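Local coordinates for PUA domain-containing protein (Thermoplasma acidophilum DSM 1728, PDB 1Q7H) that is of unknown function but carries a PUA domain, a fold that commonly binds RNA, and probably does so too, perhaps in translation initiation, at residues Ser69-Thr74 / Asp99-Gly104. Numbering follows the deposited sequence.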
loop_
_atom_site.group_PDB
_atom_site.type_symbol
_atom_site.label_atom_id
_atom_site.label_comp_id
_atom_site.label_asym_id
_atom_site.label_seq_id
_atom_site.Cartn_x
_atom_site.Cartn_y
_atom_site.Cartn_z
ATOM N N SER A 69 -6.106 -8.257 3.586
ATOM C CA SER A 69 -6.453 -9.662 3.392
ATOM C C SER A 69 -6.603 -10.014 1.919
ATOM O O SER A 69 -6.895 -11.154 1.581
ATOM C CB SER A 69 -7.744 -10.007 4.131
ATOM O OG SER A 69 -8.824 -9.225 3.655
ATOM N N ARG A 70 -6.422 -9.035 1.043
ATOM C CA ARG A 70 -6.522 -9.295 -0.388
ATOM C C ARG A 70 -5.531 -8.439 -1.147
ATOM O O ARG A 70 -4.957 -7.502 -0.593
ATOM C CB ARG A 70 -7.951 -9.025 -0.897
ATOM C CG ARG A 70 -8.511 -7.644 -0.545
ATOM C CD ARG A 70 -10.011 -7.543 -0.860
ATOM N NE ARG A 70 -10.282 -7.467 -2.295
ATOM C CZ ARG A 70 -10.401 -6.336 -2.994
ATOM N NH1 ARG A 70 -10.280 -5.155 -2.400
ATOM N NH2 ARG A 70 -10.639 -6.387 -4.298
ATOM N N ASN A 71 -5.322 -8.798 -2.410
ATOM C CA ASN A 71 -4.433 -8.091 -3.319
ATOM C C ASN A 71 -2.987 -8.092 -2.886
ATOM O O ASN A 71 -2.263 -7.139 -3.137
ATOM C CB ASN A 71 -4.922 -6.657 -3.512
ATOM C CG ASN A 71 -6.280 -6.599 -4.193
ATOM O OD1 ASN A 71 -6.954 -7.619 -4.330
ATOM N ND2 ASN A 71 -6.688 -5.409 -4.613
ATOM N N ILE A 72 -2.569 -9.176 -2.250
ATOM C CA ILE A 72 -1.199 -9.297 -1.789
ATOM C C ILE A 72 -0.304 -9.930 -2.853
ATOM O O ILE A 72 -0.707 -10.855 -3.553
ATOM C CB ILE A 72 -1.129 -10.146 -0.511
ATOM C CG1 ILE A 72 -1.846 -9.434 0.631
ATOM C CG2 ILE A 72 0.310 -10.389 -0.121
ATOM C CD1 ILE A 72 -2.105 -10.351 1.820
ATOM N N VAL A 73 0.913 -9.414 -2.963
ATOM C CA VAL A 73 1.891 -9.911 -3.919
ATOM C C VAL A 73 3.197 -10.118 -3.177
ATOM O O VAL A 73 3.702 -9.202 -2.531
ATOM C CB VAL A 73 2.128 -8.896 -5.055
ATOM C CG1 VAL A 73 3.146 -9.434 -6.032
ATOM C CG2 VAL A 73 0.813 -8.597 -5.759
ATOM N N THR A 74 3.733 -11.329 -3.255
ATOM C CA THR A 74 4.980 -11.654 -2.582
ATOM C C THR A 74 6.128 -11.705 -3.579
ATOM O O THR A 74 6.038 -12.379 -4.605
ATOM C CB THR A 74 4.863 -12.998 -1.867
ATOM O OG1 THR A 74 3.759 -12.935 -0.966
ATOM C CG2 THR A 74 6.148 -13.321 -1.081
ATOM N N ASP A 99 -4.836 -14.559 -6.663
ATOM C CA ASP A 99 -5.225 -14.838 -8.043
ATOM C C ASP A 99 -6.413 -14.035 -8.534
ATOM O O ASP A 99 -6.824 -14.179 -9.678
ATOM C CB ASP A 99 -5.467 -16.339 -8.284
ATOM C CG ASP A 99 -6.529 -16.929 -7.375
ATOM O OD1 ASP A 99 -7.543 -16.253 -7.107
ATOM O OD2 ASP A 99 -6.353 -18.091 -6.943
ATOM N N SER A 100 -6.951 -13.162 -7.691
ATOM C CA SER A 100 -8.080 -12.362 -8.121
ATOM C C SER A 100 -7.623 -10.982 -8.591
ATOM O O SER A 100 -8.433 -10.175 -9.019
ATOM C CB SER A 100 -9.108 -12.236 -6.996
ATOM O OG SER A 100 -8.653 -11.380 -5.973
ATOM N N ILE A 101 -6.318 -10.725 -8.535
ATOM C CA ILE A 101 -5.779 -9.439 -8.966
ATOM C C ILE A 101 -5.927 -9.208 -10.470
ATOM O O ILE A 101 -5.617 -10.072 -11.293
ATOM C CB ILE A 101 -4.276 -9.287 -8.560
ATOM C CG1 ILE A 101 -4.157 -9.058 -7.051
ATOM C CG2 ILE A 101 -3.650 -8.109 -9.274
ATOM C CD1 ILE A 101 -2.750 -9.300 -6.499
ATOM N N ARG A 102 -6.416 -8.024 -10.815
ATOM C CA ARG A 102 -6.622 -7.642 -12.200
ATOM C C ARG A 102 -5.926 -6.313 -12.456
ATOM O O ARG A 102 -5.706 -5.518 -11.534
ATOM C CB ARG A 102 -8.122 -7.489 -12.493
ATOM C CG ARG A 102 -8.923 -8.768 -12.348
ATOM C CD ARG A 102 -8.528 -9.786 -13.404
ATOM N NE ARG A 102 -9.208 -11.063 -13.215
ATOM C CZ ARG A 102 -8.751 -12.062 -12.462
ATOM N NH1 ARG A 102 -7.597 -11.945 -11.819
ATOM N NH2 ARG A 102 -9.454 -13.184 -12.353
ATOM N N LYS A 103 -5.590 -6.074 -13.714
ATOM C CA LYS A 103 -4.937 -4.834 -14.104
ATOM C C LYS A 103 -5.740 -3.670 -13.540
ATOM O O LYS A 103 -6.958 -3.619 -13.691
ATOM C CB LYS A 103 -4.868 -4.743 -15.633
ATOM C CG LYS A 103 -4.103 -3.540 -16.133
ATOM C CD LYS A 103 -3.695 -3.691 -17.586
ATOM C CE LYS A 103 -2.775 -2.556 -18.011
ATOM N NZ LYS A 103 -2.195 -2.801 -19.358
ATOM N N GLY A 104 -5.063 -2.745 -12.868
ATOM C CA GLY A 104 -5.770 -1.608 -12.305
ATOM C C GLY A 104 -6.005 -1.658 -10.803
ATOM O O GLY A 104 -6.244 -0.623 -10.190
HETATM O O HOH W 1 -9.095 -8.501 -5.937
HETATM O O HOH W 2 -10.233 -9.921 -3.834
#
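Ile-101 reaches across to Val-73 with its terminal methyl, CD1 lying 3.7 Å from Val-73 CG2; both residues are buried and close-packed, their side chains meeting at about a right angle. CG1 of Ile-101 sits anti to its own carbonyl carbon (chi1 -73°), and CD1, anti to CA (chi2 163°), lies beside the Asn-71 backbone, 3.8 Å from Asn-71 CA. CG2 of Val-73 is anti to its carbonyl carbon and beside its backbone N, where it meets that methyl. An alanine in place of Ile-101 would probably open a gap beside Val-73 CG2 and the Asn-71 backbone, leaving this apolar patch poorly filled.

At exposed Ser-100 and partly exposed Arg-70 the contact is looser and bridged by water. One water donates to Asn-71 OD1 (2.8 Å) and to Ser-100 OG (2.9 Å), and receives a weak bond from Arg-70 NH2. A second accepts from Arg-70 NE, in the guanidinium plane, and also donates to Ser-100 OG. With its hydrogen bond to Asp-98 OD1, Ser-100 OG is gripped by three bonds. Asn-71 OD1 lies 3.6 Å above one face of the Arg-70 guanidinium, offset toward the rim, while Asn-71 ND2 is held by the Met-106 carbonyl.

Within the PUA domain, the 99-104 loop packs against Asn-71 and the start of strand 72-75, which lies between the strands this loop joins, 94-97 (antiparallel) and 106-111 (parallel); Ile-107 of the latter touches both Val-73 and Ile-101.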